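Local coordinates for protein beta-N-acetylhexosaminidase (Arthrobacter aurescens, PDB 3RCN) that probably hydrolyses terminal non-reducing N-acetyl-D-hexosamine residues from N-acetyl-beta-D-hexosaminides, as a member of glycosyl hydrolase family 20, at residues Leu45-Leu57 with Ala112-Trp125. Sequence-based numbering, arbitrary orientation.
With SO4 (sulfate ion), chain H.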
ATOM      1  N   LEU A  45      -0.084 -19.056  -7.393  1.00 34.76           N
ATOM      2  CA  LEU A  45      -0.953 -18.881  -8.554  1.00 32.31           C
ATOM      3  C   LEU A  45      -2.430 -18.920  -8.153  1.00 39.59           C
ATOM      4  O   LEU A  45      -3.230 -18.041  -8.526  1.00 37.72           O
ATOM      5  CB  LEU A  45      -0.673 -19.973  -9.579  1.00 32.65           C
ATOM      6  CG  LEU A  45      -1.353 -19.800 -10.929  1.00 41.20           C
ATOM      7  CD1 LEU A  45      -0.882 -18.501 -11.574  1.00 41.15           C
ATOM      8  CD2 LEU A  45      -1.048 -21.000 -11.814  1.00 43.32           C
ATOM      9  N   THR A  46      -2.779 -19.947  -7.380  1.00 33.09           N
ATOM     10  CA  THR A  46      -4.110 -20.070  -6.815  1.00 30.93           C
ATOM     11  C   THR A  46      -4.556 -18.780  -6.133  1.00 30.38           C
ATOM     12  O   THR A  46      -5.647 -18.298  -6.378  1.00 32.71           O
ATOM     13  CB  THR A  46      -4.187 -21.217  -5.804  1.00 36.97           C
ATOM     14  OG1 THR A  46      -4.124 -22.469  -6.497  1.00 40.07           O
ATOM     15  CG2 THR A  46      -5.496 -21.143  -5.021  1.00 30.33           C
ATOM     16  N   ARG A  47      -3.706 -18.220  -5.285  1.00 34.14           N
ATOM     17  CA  ARG A  47      -4.036 -16.973  -4.615  1.00 31.93           C
ATOM     18  C   ARG A  47      -4.163 -15.803  -5.585  1.00 36.45           C
ATOM     19  O   ARG A  47      -5.110 -15.022  -5.495  1.00 43.34           O
ATOM     20  CB  ARG A  47      -3.014 -16.642  -3.526  1.00 35.78           C
ATOM     21  CG  ARG A  47      -3.092 -17.541  -2.314  1.00 44.18           C
ATOM     22  CD  ARG A  47      -2.895 -16.749  -1.039  1.00 57.79           C
ATOM     23  NE  ARG A  47      -1.670 -15.964  -1.064  1.00 69.49           N
ATOM     24  CZ  ARG A  47      -0.473 -16.483  -0.824  1.00 81.20           C
ATOM     25  NH1 ARG A  47      -0.372 -17.778  -0.554  1.00 86.62           N
ATOM     26  NH2 ARG A  47       0.616 -15.724  -0.862  1.00 82.51           N
ATOM     27  N   ALA A  48      -3.223 -15.669  -6.514  1.00 33.76           N
ATOM     28  CA  ALA A  48      -3.199 -14.483  -7.369  1.00 34.32           C
ATOM     29  C   ALA A  48      -4.337 -14.490  -8.382  1.00 41.04           C
ATOM     30  O   ALA A  48      -5.081 -13.512  -8.516  1.00 42.81           O
ATOM     31  CB  ALA A  48      -1.886 -14.374  -8.073  1.00 33.71           C
ATOM     32  N   LEU A  49      -4.460 -15.612  -9.082  1.00 40.38           N
ATOM     33  CA  LEU A  49      -5.426 -15.765 -10.151  1.00 37.78           C
ATOM     34  C   LEU A  49      -6.842 -15.940  -9.601  1.00 40.38           C
ATOM     35  O   LEU A  49      -7.805 -15.468 -10.195  1.00 41.96           O
ATOM     36  CB  LEU A  49      -5.034 -16.954 -11.024  1.00 35.41           C
ATOM     37  CG  LEU A  49      -5.776 -17.162 -12.336  1.00 39.56           C
ATOM     38  CD1 LEU A  49      -5.582 -15.965 -13.261  1.00 40.84           C
ATOM     39  CD2 LEU A  49      -5.273 -18.430 -12.977  1.00 39.62           C
ATOM     40  N   GLY A  50      -6.969 -16.622  -8.468  1.00 34.77           N
ATOM     41  CA  GLY A  50      -8.248 -16.726  -7.793  1.00 34.95           C
ATOM     42  C   GLY A  50      -8.786 -15.350  -7.432  1.00 36.37           C
ATOM     43  O   GLY A  50      -9.959 -15.046  -7.651  1.00 36.52           O
ATOM     44  N   GLY A  51      -7.920 -14.513  -6.881  1.00 30.59           N
ATOM     45  CA  GLY A  51      -8.286 -13.153  -6.565  1.00 28.91           C
ATOM     46  C   GLY A  51      -8.738 -12.399  -7.804  1.00 36.08           C
ATOM     47  O   GLY A  51      -9.707 -11.637  -7.769  1.00 33.87           O
ATOM     48  N   ALA A  52      -8.046 -12.602  -8.916  1.00 30.97           N
ATOM     49  CA  ALA A  52      -8.387 -11.825 -10.102  1.00 33.60           C
ATOM     50  C   ALA A  52      -9.631 -12.336 -10.831  1.00 35.59           C
ATOM     51  O   ALA A  52     -10.331 -11.553 -11.451  1.00 41.45           O
ATOM     52  CB  ALA A  52      -7.201 -11.723 -11.049  1.00 33.52           C
ATOM     53  N   THR A  53      -9.839 -13.653 -10.834  1.00 37.71           N
ATOM     54  CA  THR A  53     -11.004 -14.266 -11.465  1.00 37.49           C
ATOM     55  C   THR A  53     -12.229 -14.606 -10.608  1.00 46.58           C
ATOM     56  O   THR A  53     -13.289 -14.875 -11.154  1.00 45.76           O
ATOM     57  CB  THR A  53     -10.624 -15.601 -12.108  1.00 35.68           C
ATOM     58  OG1 THR A  53     -10.349 -16.559 -11.074  1.00 39.80           O
ATOM     59  CG2 THR A  53      -9.428 -15.439 -13.032  1.00 24.70           C
ATOM     60  N   GLY A  54     -12.110 -14.577  -9.289  1.00 45.22           N
ATOM     61  CA  GLY A  54     -13.153 -15.154  -8.455  1.00 27.53           C
ATOM     62  C   GLY A  54     -13.314 -16.675  -8.579  1.00 36.95           C
ATOM     63  O   GLY A  54     -14.266 -17.248  -8.045  1.00 41.35           O
ATOM     64  N   TRP A  55     -12.405 -17.358  -9.268  1.00 33.79           N
ATOM     65  CA  TRP A  55     -12.511 -18.821  -9.365  1.00 37.25           C
ATOM     66  C   TRP A  55     -12.001 -19.587  -8.132  1.00 44.69           C
ATOM     67  O   TRP A  55     -11.176 -19.080  -7.369  1.00 48.52           O
ATOM     68  CB  TRP A  55     -11.812 -19.340 -10.609  1.00 38.51           C
ATOM     69  CG  TRP A  55     -12.329 -18.781 -11.869  1.00 42.41           C
ATOM     70  CD1 TRP A  55     -13.551 -18.227 -12.078  1.00 48.20           C
ATOM     71  CD2 TRP A  55     -11.632 -18.705 -13.114  1.00 45.65           C
ATOM     72  NE1 TRP A  55     -13.666 -17.818 -13.384  1.00 49.56           N
ATOM     73  CE2 TRP A  55     -12.494 -18.099 -14.041  1.00 45.86           C
ATOM     74  CE3 TRP A  55     -10.358 -19.095 -13.537  1.00 48.10           C
ATOM     75  CZ2 TRP A  55     -12.129 -17.868 -15.362  1.00 45.45           C
ATOM     76  CZ3 TRP A  55      -9.997 -18.866 -14.848  1.00 50.06           C
ATOM     77  CH2 TRP A  55     -10.881 -18.259 -15.746  1.00 48.91           C
ATOM     78  N   ASP A  56     -12.498 -20.806  -7.945  1.00 43.41           N
ATOM     79  CA  ASP A  56     -12.007 -21.698  -6.884  1.00 52.12           C
ATOM     80  C   ASP A  56     -10.560 -22.173  -7.088  1.00 57.82           C
ATOM     81  O   ASP A  56      -9.769 -22.197  -6.146  1.00 62.79           O
ATOM     82  CB  ASP A  56     -12.919 -22.920  -6.752  1.00 60.34           C
ATOM     83  CG  ASP A  56     -14.088 -22.680  -5.820  1.00 71.39           C
ATOM     84  OD1 ASP A  56     -14.668 -23.669  -5.331  1.00 81.61           O
ATOM     85  OD2 ASP A  56     -14.424 -21.504  -5.565  1.00 73.43           O
ATOM     86  N   LEU A  57     -10.225 -22.567  -8.314  1.00 53.41           N
ATOM     87  CA  LEU A  57      -8.885 -23.067  -8.636  1.00 45.48           C
ATOM     88  C   LEU A  57      -8.440 -24.174  -7.685  1.00 47.38           C
ATOM     89  O   LEU A  57      -7.337 -24.146  -7.157  1.00 52.82           O
ATOM     90  CB  LEU A  57      -7.867 -21.927  -8.677  1.00 34.91           C
ATOM     91  CG  LEU A  57      -8.071 -21.027  -9.897  1.00 41.67           C
ATOM     92  CD1 LEU A  57      -7.059 -19.887  -9.972  1.00 41.62           C
ATOM     93  CD2 LEU A  57      -8.043 -21.889 -11.164  1.00 42.27           C
ATOM     94  N   ALA A 112      -5.991  -7.809 -16.632  1.00 27.16           N
ATOM     95  CA  ALA A 112      -7.011  -8.015 -15.593  1.00 34.94           C
ATOM     96  C   ALA A 112      -6.611  -9.154 -14.660  1.00 35.23           C
ATOM     97  O   ALA A 112      -7.107  -9.271 -13.536  1.00 38.52           O
ATOM     98  CB  ALA A 112      -8.379  -8.266 -16.196  1.00 30.12           C
ATOM     99  N   ALA A 113      -5.698  -9.983 -15.139  1.00 28.65           N
ATOM    100  CA  ALA A 113      -5.156 -11.076 -14.351  1.00 32.38           C
ATOM    101  C   ALA A 113      -4.253 -10.585 -13.216  1.00 40.99           C
ATOM    102  O   ALA A 113      -3.964 -11.342 -12.295  1.00 42.82           O
ATOM    103  CB  ALA A 113      -4.410 -12.034 -15.248  1.00 21.31           C
ATOM    104  N   LEU A 114      -3.828  -9.320 -13.279  1.00 41.29           N
ATOM    105  CA  LEU A 114      -2.994  -8.707 -12.232  1.00 36.22           C
ATOM    106  C   LEU A 114      -3.748  -7.907 -11.169  1.00 41.40           C
ATOM    107  O   LEU A 114      -3.141  -7.379 -10.233  1.00 37.76           O
ATOM    108  CB  LEU A 114      -1.957  -7.786 -12.870  1.00 36.23           C
ATOM    109  CG  LEU A 114      -1.109  -8.492 -13.919  1.00 35.12           C
ATOM    110  CD1 LEU A 114      -0.228  -7.511 -14.659  1.00 43.10           C
ATOM    111  CD2 LEU A 114      -0.292  -9.562 -13.237  1.00 30.39           C
ATOM    112  N   ARG A 115      -5.064  -7.784 -11.328  1.00 46.26           N
ATOM    113  CA  ARG A 115      -5.877  -7.103 -10.332  1.00 41.14           C
ATOM    114  C   ARG A 115      -6.070  -7.985  -9.098  1.00 36.99           C
ATOM    115  O   ARG A 115      -5.934  -9.201  -9.168  1.00 43.96           O
ATOM    116  CB  ARG A 115      -7.229  -6.709 -10.930  1.00 42.01           C
ATOM    117  CG  ARG A 115      -7.125  -5.841 -12.171  1.00 42.84           C
ATOM    118  CD  ARG A 115      -6.954  -4.374 -11.824  1.00 37.70           C
ATOM    119  NE  ARG A 115      -6.825  -3.541 -13.020  1.00 32.24           N
ATOM    120  CZ  ARG A 115      -6.762  -2.212 -12.999  1.00 29.98           C
ATOM    121  NH1 ARG A 115      -6.830  -1.561 -11.845  1.00 17.21           N
ATOM    122  NH2 ARG A 115      -6.648  -1.531 -14.133  1.00 34.31           N
ATOM    123  N   GLN A 116      -6.395  -7.368  -7.970  1.00 38.67           N
ATOM    124  CA  GLN A 116      -6.642  -8.104  -6.733  1.00 38.56           C
ATOM    125  C   GLN A 116      -8.115  -8.503  -6.567  1.00 33.63           C
ATOM    126  O   GLN A 116      -8.458  -9.224  -5.641  1.00 36.88           O
ATOM    127  CB  GLN A 116      -6.143  -7.303  -5.519  1.00 41.57           C
ATOM    128  CG  GLN A 116      -4.629  -6.976  -5.552  1.00 41.21           C
ATOM    129  CD  GLN A 116      -4.162  -6.151  -4.347  1.00 51.74           C
ATOM    130  OE1 GLN A 116      -4.447  -6.486  -3.189  1.00 50.75           O
ATOM    131  NE2 GLN A 116      -3.448  -5.059  -4.618  1.00 51.93           N
ATOM    132  N   ALA A 117      -8.981  -8.012  -7.451  1.00 36.90           N
ATOM    133  CA  ALA A 117     -10.393  -8.438  -7.520  1.00 34.96           C
ATOM    134  C   ALA A 117     -10.840  -8.417  -8.980  1.00 34.47           C
ATOM    135  O   ALA A 117     -10.262  -7.687  -9.781  1.00 42.07           O
ATOM    136  CB  ALA A 117     -11.274  -7.544  -6.665  1.00 29.47           C
ATOM    137  N   PRO A 118     -11.851  -9.223  -9.348  1.00 38.30           N
ATOM    138  CA  PRO A 118     -12.160  -9.266 -10.791  1.00 42.26           C
ATOM    139  C   PRO A 118     -12.706  -7.946 -11.329  1.00 49.83           C
ATOM    140  O   PRO A 118     -13.646  -7.399 -10.764  1.00 62.33           O
ATOM    141  CB  PRO A 118     -13.263 -10.331 -10.887  1.00 31.16           C
ATOM    142  CG  PRO A 118     -13.236 -11.068  -9.573  1.00 32.06           C
ATOM    143  CD  PRO A 118     -12.743 -10.085  -8.555  1.00 35.76           C
ATOM    144  N   VAL A 119     -12.108  -7.435 -12.397  1.00 48.81           N
ATOM    145  CA  VAL A 119     -12.657  -6.305 -13.141  1.00 50.79           C
ATOM    146  C   VAL A 119     -13.383  -6.697 -14.431  1.00 62.25           C
ATOM    147  O   VAL A 119     -13.769  -5.835 -15.222  1.00 64.52           O
ATOM    148  CB  VAL A 119     -11.630  -5.194 -13.386  1.00 41.48           C
ATOM    149  CG1 VAL A 119     -11.014  -4.754 -12.050  1.00 35.84           C
ATOM    150  CG2 VAL A 119     -10.585  -5.650 -14.390  1.00 35.84           C
ATOM    151  N   VAL A 120     -13.498  -7.994 -14.684  1.00 68.21           N
ATOM    152  CA  VAL A 120     -14.136  -8.440 -15.915  1.00 74.16           C
ATOM    153  C   VAL A 120     -15.266  -9.452 -15.697  1.00 78.58           C
ATOM    154  O   VAL A 120     -15.574  -9.829 -14.569  1.00 76.61           O
ATOM    155  CB  VAL A 120     -13.099  -8.999 -16.912  1.00 75.74           C
ATOM    156  CG1 VAL A 120     -12.193  -7.878 -17.404  1.00 75.26           C
ATOM    157  CG2 VAL A 120     -12.288 -10.119 -16.273  1.00 67.99           C
ATOM    158  N   ALA A 121     -15.872  -9.881 -16.801  1.00 86.70           N
ATOM    159  CA  ALA A 121     -17.044 -10.756 -16.788  1.00 92.19           C
ATOM    160  C   ALA A 121     -16.803 -12.099 -16.093  1.00 96.52           C
ATOM    161  O   ALA A 121     -17.658 -12.579 -15.349  1.00 99.02           O
ATOM    162  CB  ALA A 121     -17.543 -10.988 -18.213  1.00 92.14           C
ATOM    163  N   VAL A 122     -15.639 -12.692 -16.342  1.00 93.47           N
ATOM    164  CA  VAL A 122     -15.271 -13.988 -15.782  1.00 92.92           C
ATOM    165  C   VAL A 122     -16.130 -15.166 -16.268  1.00 94.23           C
ATOM    166  O   VAL A 122     -16.115 -16.251 -15.677  1.00 90.90           O
ATOM    167  CB  VAL A 122     -15.268 -13.890 -14.226  1.00 82.96           C
ATOM    168  CG1 VAL A 122     -16.090 -15.013 -13.549  1.00 75.09           C
ATOM    169  CG2 VAL A 122     -13.838 -13.833 -13.705  1.00 83.35           C
ATOM    170  N   GLU A 123     -16.785 -14.993 -17.415  1.00 97.76           N
ATOM    171  CA  GLU A 123     -17.537 -16.095 -18.016  1.00 98.66           C
ATOM    172  C   GLU A 123     -16.524 -17.058 -18.611  1.00 95.84           C
ATOM    173  O   GLU A 123     -16.569 -18.270 -18.380  1.00 95.46           O
ATOM    174  CB  GLU A 123     -18.507 -15.596 -19.088  1.00104.11           C
ATOM    175  CG  GLU A 123     -19.577 -14.642 -18.574  1.00111.96           C
ATOM    176  CD  GLU A 123     -20.360 -15.207 -17.396  1.00117.30           C
ATOM    177  OE1 GLU A 123     -20.484 -16.449 -17.295  1.00119.83           O
ATOM    178  OE2 GLU A 123     -20.845 -14.405 -16.567  1.00116.53           O
ATOM    179  N   GLY A 124     -15.584 -16.490 -19.353  1.00 89.86           N
ATOM    180  CA  GLY A 124     -14.402 -17.222 -19.739  1.00 85.88           C
ATOM    181  C   GLY A 124     -13.255 -16.257 -19.927  1.00 78.25           C
ATOM    182  O   GLY A 124     -13.444 -15.064 -20.191  1.00 75.29           O
ATOM    183  N   TRP A 125     -12.047 -16.780 -19.770  1.00 66.33           N
ATOM    184  CA  TRP A 125     -10.861 -16.039 -20.126  1.00 48.58           C
ATOM    185  C   TRP A 125     -10.209 -16.887 -21.169  1.00 52.41           C
ATOM    186  O   TRP A 125     -10.461 -18.085 -21.251  1.00 56.19           O
ATOM    187  CB  TRP A 125      -9.916 -15.882 -18.948  1.00 42.32           C
ATOM    188  CG  TRP A 125     -10.435 -15.086 -17.812  1.00 42.90           C
ATOM    189  CD1 TRP A 125     -11.673 -15.153 -17.264  1.00 50.71           C
ATOM    190  CD2 TRP A 125      -9.718 -14.091 -17.071  1.00 46.87           C
ATOM    191  NE1 TRP A 125     -11.780 -14.261 -16.218  1.00 53.88           N
ATOM    192  CE2 TRP A 125     -10.591 -13.594 -16.085  1.00 51.48           C
ATOM    193  CE3 TRP A 125      -8.423 -13.573 -17.147  1.00 43.92           C
ATOM    194  CZ2 TRP A 125     -10.211 -12.604 -15.177  1.00 47.03           C
ATOM    195  CZ3 TRP A 125      -8.049 -12.591 -16.246  1.00 45.80           C
ATOM    196  CH2 TRP A 125      -8.937 -12.120 -15.274  1.00 46.44           C
TER
HETATM  197  S   SO4 H 558      -3.341 -21.136  -0.867  1.00117.64           S
HETATM  198  O1  SO4 H 558      -4.298 -20.149  -1.352  1.00117.02           O
HETATM  199  O2  SO4 H 558      -3.442 -22.334  -1.700  1.00115.26           O
HETATM  200  O3  SO4 H 558      -1.997 -20.569  -0.943  1.00123.17           O
HETATM  201  O4  SO4 H 558      -3.621 -21.462   0.527  1.00117.72           O
HETATM  202  O   HOH W   1      -2.759 -11.578  -9.760  1.00 36.68           O
HETATM  203  O   HOH W   2      -9.770  -9.175 -12.837  1.00 46.57           O
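The C-terminal end of helix 39-53, in the alpha-beta domain of this glycosidase, packs against the loop leading from helix 95-109 into strand 125-134, with Thr53 and Trp55 meeting Trp125. Trp55 turns the edge of its six-membered ring toward the face of Trp125's five-membered ring in a T-shaped stack, planes at 69° and centroids 4.8 Å apart. Thr53 CG2 lies over Trp125's six-membered ring, 3.9 Å from its centroid, a CH-pi contact. Threonine suits both tasks: with OG1 between backbone N and carbonyl carbon (chi1 70°), Thr53 OG1 donates to Leu49 O and accepts from Trp55 N, 2.9 Å away, in an ST turn, while the methyl faces the indole. Were Trp125 an alanine, the Thr53 methyl would probably lose the ring it rests on and Trp55 the face its edge meets. Ala52's small methyl sits among the carbonyls of Ala112, Ala113 and Arg115. Pro118 has no N-H to give Ala52 O; its CA lies 3.0 Å from that oxygen in a CA-H...O contact. A water 2.8 Å from Ala52 O accepts from Val119 N. Positive phi favours glycine at Gly54, where the helix stops. The whole is helix-end packing against a connecting loop in the family's non-catalytic alpha-beta domain.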